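Local coordinates for enoyl-CoA hydratase/isomerase (Shewanella pealeana, PDB 4KPK), which probably acts as an isomerase or hydratase on acyl-CoA thioesters, with the crotonase-like fold, at residues L130-A144 / L152-S166. Numbering follows the deposited sequence.
Sequences LDKFPKPTITLVQGA and LICCSDIAIANERAS
T137 OG1 accepts the backbone N-H of D157 at 3.0 Å and gives its own proton to a water 2.7 Å away; that water in turn donates to L130 O and C155 O, linking helices 113-132 and 148-155. A chi1 of 56° sets OG1 between the backbone N and the carbonyl carbon, facing D157. The return bond runs from T137 N to D157 OD2 (3.2 Å), which it meets on the anti side, while K245 of the same chain and, across the interface, R195 of the second subunit pair with this carboxylate. Beyond this knot, strands 137-141 and 158-161 run parallel, V141 N bonding I160 O at 2.7 Å. I138 lies alongside I158, and L140 alongside I160, with I138 and I160 packed on helix 222-235; on the other face V141 CG2 meets I153 CD1 tip to tip at 3.5 Å. Past the strands, N162 OD1 accepts G143 N at 3.1 Å, tilted 30° from the amide plane. A leucine in place of N162 would probably leave the G143 N-H without this acceptor and its loop less firmly tied to the one after strand 158-161. The contact thus closes a right-handed beta-alpha-beta crossover, its buried T137/D157 end tied to backbone, water and a neighbouring subunit.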
ATOM      1  N   LEU A 130       7.802 -18.245  -9.387  1.00 20.36           N
ATOM      2  CA  LEU A 130       8.490 -17.002  -9.778  1.00 20.47           C
ATOM      3  C   LEU A 130       8.584 -16.019  -8.646  1.00 20.65           C
ATOM      4  O   LEU A 130       9.645 -15.507  -8.327  1.00 20.24           O
ATOM      5  CB  LEU A 130       7.754 -16.336 -10.944  1.00 21.95           C
ATOM      6  CG  LEU A 130       8.381 -15.015 -11.440  1.00 23.84           C
ATOM      7  CD1 LEU A 130       9.839 -15.177 -11.837  1.00 23.60           C
ATOM      8  CD2 LEU A 130       7.553 -14.438 -12.574  1.00 22.37           C
ATOM      9  N   ASP A 131       7.463 -15.770  -8.008  1.00 23.93           N
ATOM     10  CA  ASP A 131       7.427 -14.822  -6.927  1.00 26.14           C
ATOM     11  C   ASP A 131       8.438 -15.184  -5.786  1.00 28.26           C
ATOM     12  O   ASP A 131       9.063 -14.277  -5.168  1.00 24.50           O
ATOM     13  CB  ASP A 131       6.005 -14.734  -6.412  1.00 25.92           C
ATOM     14  CG  ASP A 131       5.840 -13.677  -5.393  1.00 29.54           C
ATOM     15  OD1 ASP A 131       6.405 -12.616  -5.668  1.00 30.96           O
ATOM     16  OD2 ASP A 131       5.190 -13.899  -4.319  1.00 32.75           O
ATOM     17  N   LYS A 132       8.630 -16.492  -5.573  1.00 24.81           N
ATOM     18  CA  LYS A 132       9.476 -17.026  -4.479  1.00 26.65           C
ATOM     19  C   LYS A 132      10.881 -17.336  -4.990  1.00 26.41           C
ATOM     20  O   LYS A 132      11.741 -17.666  -4.220  1.00 25.87           O
ATOM     21  CB  LYS A 132       8.838 -18.324  -3.889  1.00 29.08           C
ATOM     22  CG  LYS A 132       7.988 -18.195  -2.638  1.00 31.35           C
ATOM     23  CD  LYS A 132       7.113 -16.999  -2.687  1.00 34.57           C
ATOM     24  CE  LYS A 132       5.983 -17.025  -1.667  1.00 37.47           C
ATOM     25  NZ  LYS A 132       4.803 -16.293  -2.293  1.00 38.08           N
ATOM     26  N   PHE A 133      11.157 -17.149  -6.282  1.00 26.78           N
ATOM     27  CA  PHE A 133      12.476 -17.489  -6.834  1.00 26.80           C
ATOM     28  C   PHE A 133      13.555 -16.852  -5.972  1.00 28.75           C
ATOM     29  O   PHE A 133      13.452 -15.666  -5.697  1.00 28.17           O
ATOM     30  CB  PHE A 133      12.583 -16.966  -8.271  1.00 28.05           C
ATOM     31  CG  PHE A 133      13.632 -17.644  -9.099  1.00 24.11           C
ATOM     32  CD1 PHE A 133      13.387 -18.893  -9.657  1.00 22.73           C
ATOM     33  CD2 PHE A 133      14.837 -17.009  -9.376  1.00 25.97           C
ATOM     34  CE1 PHE A 133      14.322 -19.511 -10.446  1.00 21.84           C
ATOM     35  CE2 PHE A 133      15.814 -17.624 -10.161  1.00 25.61           C
ATOM     36  CZ  PHE A 133      15.570 -18.890 -10.684  1.00 23.36           C
ATOM     37  N   PRO A 134      14.549 -17.645  -5.469  1.00 28.56           N
ATOM     38  CA  PRO A 134      15.443 -17.165  -4.398  1.00 27.25           C
ATOM     39  C   PRO A 134      16.613 -16.335  -4.907  1.00 29.57           C
ATOM     40  O   PRO A 134      17.686 -16.303  -4.286  1.00 29.08           O
ATOM     41  CB  PRO A 134      15.955 -18.485  -3.734  1.00 27.34           C
ATOM     42  CG  PRO A 134      15.844 -19.489  -4.828  1.00 27.24           C
ATOM     43  CD  PRO A 134      14.583 -19.119  -5.576  1.00 27.76           C
ATOM     44  N   LYS A 135      16.378 -15.624  -6.006  1.00 27.46           N
ATOM     45  CA  LYS A 135      17.369 -14.882  -6.710  1.00 26.58           C
ATOM     46  C   LYS A 135      16.647 -13.693  -7.373  1.00 24.86           C
ATOM     47  O   LYS A 135      15.458 -13.785  -7.716  1.00 22.96           O
ATOM     48  CB  LYS A 135      17.980 -15.777  -7.793  1.00 31.15           C
ATOM     49  CG  LYS A 135      18.788 -16.956  -7.280  1.00 32.13           C
ATOM     50  CD  LYS A 135      19.059 -18.011  -8.342  1.00 34.53           C
ATOM     51  CE  LYS A 135      20.004 -19.072  -7.787  1.00 35.84           C
ATOM     52  NZ  LYS A 135      20.120 -20.232  -8.710  1.00 38.40           N
ATOM     53  N   PRO A 136      17.346 -12.555  -7.504  1.00 24.83           N
ATOM     54  CA  PRO A 136      16.694 -11.392  -8.090  1.00 24.27           C
ATOM     55  C   PRO A 136      16.249 -11.682  -9.483  1.00 19.94           C
ATOM     56  O   PRO A 136      16.978 -12.317 -10.229  1.00 19.97           O
ATOM     57  CB  PRO A 136      17.800 -10.316  -8.108  1.00 25.86           C
ATOM     58  CG  PRO A 136      19.078 -11.052  -7.997  1.00 26.97           C
ATOM     59  CD  PRO A 136      18.779 -12.323  -7.264  1.00 24.61           C
ATOM     60  N   THR A 137      15.018 -11.274  -9.784  1.00 24.00           N
ATOM     61  CA  THR A 137      14.406 -11.383 -11.102  1.00 24.58           C
ATOM     62  C   THR A 137      14.148  -9.965 -11.665  1.00 23.99           C
ATOM     63  O   THR A 137      13.705  -9.110 -10.959  1.00 27.05           O
ATOM     64  CB  THR A 137      13.099 -12.150 -11.018  1.00 23.09           C
ATOM     65  OG1 THR A 137      12.224 -11.512 -10.057  1.00 22.09           O
ATOM     66  CG2 THR A 137      13.360 -13.577 -10.544  1.00 24.43           C
ATOM     67  N   ILE A 138      14.416  -9.774 -12.947  1.00 23.26           N
ATOM     68  CA  ILE A 138      14.206  -8.506 -13.697  1.00 23.15           C
ATOM     69  C   ILE A 138      13.362  -8.912 -14.885  1.00 22.66           C
ATOM     70  O   ILE A 138      13.769  -9.792 -15.628  1.00 25.22           O
ATOM     71  CB  ILE A 138      15.551  -7.923 -14.231  1.00 24.86           C
ATOM     72  CG1 ILE A 138      16.486  -7.716 -13.043  1.00 27.06           C
ATOM     73  CG2 ILE A 138      15.353  -6.546 -14.950  1.00 24.92           C
ATOM     74  CD1 ILE A 138      17.874  -7.367 -13.367  1.00 29.72           C
ATOM     75  N   THR A 139      12.191  -8.297 -15.045  1.00 22.87           N
ATOM     76  CA  THR A 139      11.383  -8.428 -16.261  1.00 25.31           C
ATOM     77  C   THR A 139      11.415  -7.140 -17.172  1.00 23.70           C
ATOM     78  O   THR A 139      11.199  -6.028 -16.710  1.00 22.18           O
ATOM     79  CB  THR A 139       9.952  -8.856 -15.881  1.00 25.52           C
ATOM     80  OG1 THR A 139      10.045 -10.118 -15.195  1.00 31.13           O
ATOM     81  CG2 THR A 139       9.019  -9.038 -17.090  1.00 23.75           C
ATOM     82  N   LEU A 140      11.684  -7.346 -18.468  1.00 25.36           N
ATOM     83  CA  LEU A 140      11.763  -6.302 -19.503  1.00 24.46           C
ATOM     84  C   LEU A 140      10.576  -6.398 -20.477  1.00 23.88           C
ATOM     85  O   LEU A 140      10.446  -7.348 -21.216  1.00 26.58           O
ATOM     86  CB  LEU A 140      13.046  -6.465 -20.296  1.00 26.26           C
ATOM     87  CG  LEU A 140      14.392  -6.600 -19.577  1.00 27.31           C
ATOM     88  CD1 LEU A 140      15.542  -6.669 -20.594  1.00 28.82           C
ATOM     89  CD2 LEU A 140      14.544  -5.422 -18.631  1.00 27.86           C
ATOM     90  N   VAL A 141       9.688  -5.428 -20.456  1.00 19.84           N
ATOM     91  CA  VAL A 141       8.394  -5.557 -21.107  1.00 21.14           C
ATOM     92  C   VAL A 141       8.260  -4.548 -22.271  1.00 22.33           C
ATOM     93  O   VAL A 141       8.311  -3.373 -22.017  1.00 21.71           O
ATOM     94  CB  VAL A 141       7.237  -5.279 -20.128  1.00 21.24           C
ATOM     95  CG1 VAL A 141       5.895  -5.417 -20.826  1.00 21.37           C
ATOM     96  CG2 VAL A 141       7.300  -6.189 -18.892  1.00 25.68           C
ATOM     97  N   GLN A 142       8.196  -5.040 -23.507  1.00 23.78           N
ATOM     98  CA  GLN A 142       7.952  -4.230 -24.724  1.00 25.55           C
ATOM     99  C   GLN A 142       6.496  -4.442 -25.151  1.00 28.99           C
ATOM    100  O   GLN A 142       5.918  -5.551 -24.944  1.00 29.24           O
ATOM    101  CB  GLN A 142       8.955  -4.606 -25.858  1.00 25.38           C
ATOM    102  CG  GLN A 142       8.631  -5.813 -26.747  1.00 23.73           C
ATOM    103  CD  GLN A 142       8.772  -7.205 -26.054  1.00 26.53           C
ATOM    104  OE1 GLN A 142       8.891  -7.320 -24.838  1.00 27.90           O
ATOM    105  NE2 GLN A 142       8.713  -8.257 -26.850  1.00 27.40           N
ATOM    106  N   GLY A 143       5.873  -3.378 -25.689  1.00 28.37           N
ATOM    107  CA  GLY A 143       4.445  -3.385 -26.044  1.00 25.28           C
ATOM    108  C   GLY A 143       3.420  -4.102 -25.134  1.00 24.92           C
ATOM    109  O   GLY A 143       3.410  -3.962 -23.912  1.00 25.72           O
ATOM    110  N   ALA A 144       2.521  -4.857 -25.744  1.00 24.38           N
ATOM    111  CA  ALA A 144       1.391  -5.451 -25.012  1.00 24.78           C
ATOM    112  C   ALA A 144       1.895  -6.475 -24.030  1.00 22.85           C
ATOM    113  O   ALA A 144       2.786  -7.246 -24.337  1.00 22.36           O
ATOM    114  CB  ALA A 144       0.396  -6.089 -25.967  1.00 25.27           C
ATOM    115  N   LEU A 152       3.243 -12.371 -14.104  1.00 22.62           N
ATOM    116  CA  LEU A 152       4.680 -12.449 -14.122  1.00 25.07           C
ATOM    117  C   LEU A 152       5.355 -11.155 -13.784  1.00 25.04           C
ATOM    118  O   LEU A 152       6.333 -11.147 -13.052  1.00 26.64           O
ATOM    119  CB  LEU A 152       5.192 -12.886 -15.502  1.00 28.64           C
ATOM    120  CG  LEU A 152       4.655 -14.261 -15.989  1.00 31.39           C
ATOM    121  CD1 LEU A 152       5.221 -14.480 -17.364  1.00 31.66           C
ATOM    122  CD2 LEU A 152       4.966 -15.440 -15.071  1.00 29.57           C
ATOM    123  N   ILE A 153       4.909 -10.056 -14.372  1.00 23.28           N
ATOM    124  CA  ILE A 153       5.551  -8.768 -14.098  1.00 23.73           C
ATOM    125  C   ILE A 153       5.409  -8.418 -12.630  1.00 20.53           C
ATOM    126  O   ILE A 153       6.358  -8.088 -11.958  1.00 19.16           O
ATOM    127  CB  ILE A 153       4.905  -7.654 -14.941  1.00 24.04           C
ATOM    128  CG1 ILE A 153       5.279  -7.883 -16.381  1.00 27.14           C
ATOM    129  CG2 ILE A 153       5.315  -6.297 -14.385  1.00 25.37           C
ATOM    130  CD1 ILE A 153       4.315  -7.249 -17.347  1.00 31.91           C
ATOM    131  N   CYS A 154       4.209  -8.559 -12.115  1.00 21.84           N
ATOM    132  CA  CYS A 154       3.987  -8.409 -10.681  1.00 22.84           C
ATOM    133  C   CYS A 154       4.678  -9.391  -9.764  1.00 22.12           C
ATOM    134  O   CYS A 154       4.785  -9.099  -8.580  1.00 20.05           O
ATOM    135  CB  CYS A 154       2.505  -8.328 -10.374  1.00 25.53           C
ATOM    136  SG  CYS A 154       1.953  -6.798 -11.157  1.00 27.43           S
ATOM    137  N   CYS A 155       5.193 -10.493 -10.303  1.00 23.50           N
ATOM    138  CA  CYS A 155       5.947 -11.474  -9.533  1.00 27.88           C
ATOM    139  C   CYS A 155       7.447 -11.182  -9.543  1.00 29.44           C
ATOM    140  O   CYS A 155       8.193 -11.739  -8.742  1.00 32.34           O
ATOM    141  CB  CYS A 155       5.650 -12.887 -10.042  1.00 28.75           C
ATOM    142  SG  CYS A 155       4.045 -13.457  -9.494  1.00 26.85           S
ATOM    143  N   SER A 156       7.873 -10.294 -10.431  1.00 29.82           N
ATOM    144  CA  SER A 156       9.294  -9.991 -10.607  1.00 29.12           C
ATOM    145  C   SER A 156       9.704  -8.963  -9.614  1.00 25.67           C
ATOM    146  O   SER A 156       8.889  -8.222  -9.147  1.00 25.59           O
ATOM    147  CB  SER A 156       9.576  -9.490 -12.010  1.00 29.31           C
ATOM    148  OG  SER A 156       9.221 -10.507 -12.949  1.00 33.98           O
ATOM    149  N   ASP A 157      10.984  -8.933  -9.261  1.00 22.47           N
ATOM    150  CA  ASP A 157      11.451  -7.966  -8.272  1.00 21.95           C
ATOM    151  C   ASP A 157      11.625  -6.546  -8.945  1.00 21.18           C
ATOM    152  O   ASP A 157      11.410  -5.513  -8.281  1.00 19.98           O
ATOM    153  CB  ASP A 157      12.745  -8.454  -7.640  1.00 20.37           C
ATOM    154  CG  ASP A 157      12.566  -9.785  -6.851  1.00 27.11           C
ATOM    155  OD1 ASP A 157      11.618  -9.902  -6.042  1.00 23.11           O
ATOM    156  OD2 ASP A 157      13.390 -10.725  -7.043  1.00 26.62           O
ATOM    157  N   ILE A 158      12.027  -6.547 -10.214  1.00 20.28           N
ATOM    158  CA  ILE A 158      12.260  -5.323 -11.018  1.00 24.22           C
ATOM    159  C   ILE A 158      11.630  -5.539 -12.374  1.00 24.96           C
ATOM    160  O   ILE A 158      11.805  -6.590 -12.962  1.00 25.42           O
ATOM    161  CB  ILE A 158      13.735  -4.946 -11.197  1.00 25.32           C
ATOM    162  CG1 ILE A 158      14.336  -4.429  -9.868  1.00 25.97           C
ATOM    163  CG2 ILE A 158      13.896  -3.786 -12.168  1.00 27.10           C
ATOM    164  CD1 ILE A 158      15.480  -5.247  -9.395  1.00 30.27           C
ATOM    165  N   ALA A 159      10.860  -4.534 -12.819  1.00 25.32           N
ATOM    166  CA  ALA A 159      10.224  -4.496 -14.123  1.00 23.78           C
ATOM    167  C   ALA A 159      10.449  -3.123 -14.827  1.00 22.72           C
ATOM    168  O   ALA A 159      10.269  -1.997 -14.240  1.00 21.94           O
ATOM    169  CB  ALA A 159       8.742  -4.770 -13.980  1.00 24.74           C
ATOM    170  N   ILE A 160      10.850  -3.230 -16.087  1.00 23.40           N
ATOM    171  CA  ILE A 160      11.116  -2.063 -16.955  1.00 25.29           C
ATOM    172  C   ILE A 160      10.325  -2.287 -18.211  1.00 22.16           C
ATOM    173  O   ILE A 160      10.286  -3.416 -18.716  1.00 25.37           O
ATOM    174  CB  ILE A 160      12.607  -2.008 -17.297  1.00 25.79           C
ATOM    175  CG1 ILE A 160      13.382  -2.148 -16.010  1.00 27.19           C
ATOM    176  CG2 ILE A 160      12.971  -0.691 -17.993  1.00 26.74           C
ATOM    177  CD1 ILE A 160      14.835  -2.430 -16.197  1.00 31.06           C
ATOM    178  N   ALA A 161       9.590  -1.289 -18.633  1.00 21.96           N
ATOM    179  CA  ALA A 161       8.807  -1.388 -19.865  1.00 23.12           C
ATOM    180  C   ALA A 161       9.211  -0.252 -20.865  1.00 23.43           C
ATOM    181  O   ALA A 161       9.803   0.714 -20.422  1.00 22.69           O
ATOM    182  CB  ALA A 161       7.336  -1.314 -19.571  1.00 21.95           C
ATOM    183  N   ASN A 162       8.916  -0.425 -22.171  1.00 23.40           N
ATOM    184  CA  ASN A 162       9.102   0.662 -23.173  1.00 28.35           C
ATOM    185  C   ASN A 162       7.891   1.567 -23.159  1.00 30.98           C
ATOM    186  O   ASN A 162       6.947   1.313 -22.407  1.00 26.41           O
ATOM    187  CB  ASN A 162       9.420   0.144 -24.586  1.00 28.31           C
ATOM    188  CG  ASN A 162       8.264  -0.576 -25.261  1.00 28.14           C
ATOM    189  OD1 ASN A 162       7.140  -0.674 -24.761  1.00 27.32           O
ATOM    190  ND2 ASN A 162       8.558  -1.105 -26.428  1.00 28.01           N
ATOM    191  N   GLU A 163       7.933   2.639 -23.950  1.00 33.75           N
ATOM    192  CA  GLU A 163       6.918   3.695 -23.882  1.00 35.39           C
ATOM    193  C   GLU A 163       5.567   3.272 -24.443  1.00 32.25           C
ATOM    194  O   GLU A 163       4.523   3.774 -24.005  1.00 27.74           O
ATOM    195  CB  GLU A 163       7.437   4.969 -24.584  1.00 41.80           C
ATOM    196  CG  GLU A 163       8.160   5.929 -23.640  1.00 43.86           C
ATOM    197  CD  GLU A 163       9.079   6.887 -24.373  1.00 50.00           C
ATOM    198  OE1 GLU A 163       8.592   7.635 -25.246  1.00 55.54           O
ATOM    199  OE2 GLU A 163      10.293   6.920 -24.057  1.00 57.24           O
ATOM    200  N   ARG A 164       5.591   2.349 -25.399  1.00 31.15           N
ATOM    201  CA  ARG A 164       4.361   1.774 -25.992  1.00 34.11           C
ATOM    202  C   ARG A 164       3.711   0.673 -25.133  1.00 32.04           C
ATOM    203  O   ARG A 164       2.649   0.158 -25.539  1.00 25.68           O
ATOM    204  CB  ARG A 164       4.648   1.131 -27.351  1.00 41.81           C
ATOM    205  CG  ARG A 164       4.651   2.084 -28.519  1.00 50.98           C
ATOM    206  CD  ARG A 164       4.990   1.318 -29.795  1.00 57.29           C
ATOM    207  NE  ARG A 164       4.962   2.178 -30.987  1.00 62.15           N
ATOM    208  CZ  ARG A 164       3.851   2.625 -31.579  1.00 68.77           C
ATOM    209  NH1 ARG A 164       2.647   2.322 -31.093  1.00 73.16           N
ATOM    210  NH2 ARG A 164       3.935   3.383 -32.672  1.00 68.29           N
ATOM    211  N   ALA A 165       4.337   0.288 -23.998  1.00 27.80           N
ATOM    212  CA  ALA A 165       3.768  -0.835 -23.181  1.00 27.18           C
ATOM    213  C   ALA A 165       2.316  -0.661 -22.804  1.00 26.96           C
ATOM    214  O   ALA A 165       1.852   0.416 -22.480  1.00 27.79           O
ATOM    215  CB  ALA A 165       4.576  -1.086 -21.944  1.00 28.70           C
ATOM    216  N   SER A 166       1.589  -1.751 -22.855  1.00 30.24           N
ATOM    217  CA  SER A 166       0.160  -1.705 -22.775  1.00 31.93           C
ATOM    218  C   SER A 166      -0.294  -2.720 -21.741  1.00 28.74           C
ATOM    219  O   SER A 166       0.251  -3.836 -21.710  1.00 27.92           O
ATOM    220  CB  SER A 166      -0.388  -2.128 -24.140  1.00 37.16           C
ATOM    221  OG  SER A 166      -1.351  -1.245 -24.554  1.00 41.67           O
TER
HETATM  222  O   HOH W   1      10.621 -12.821  -8.311  1.00 24.82           O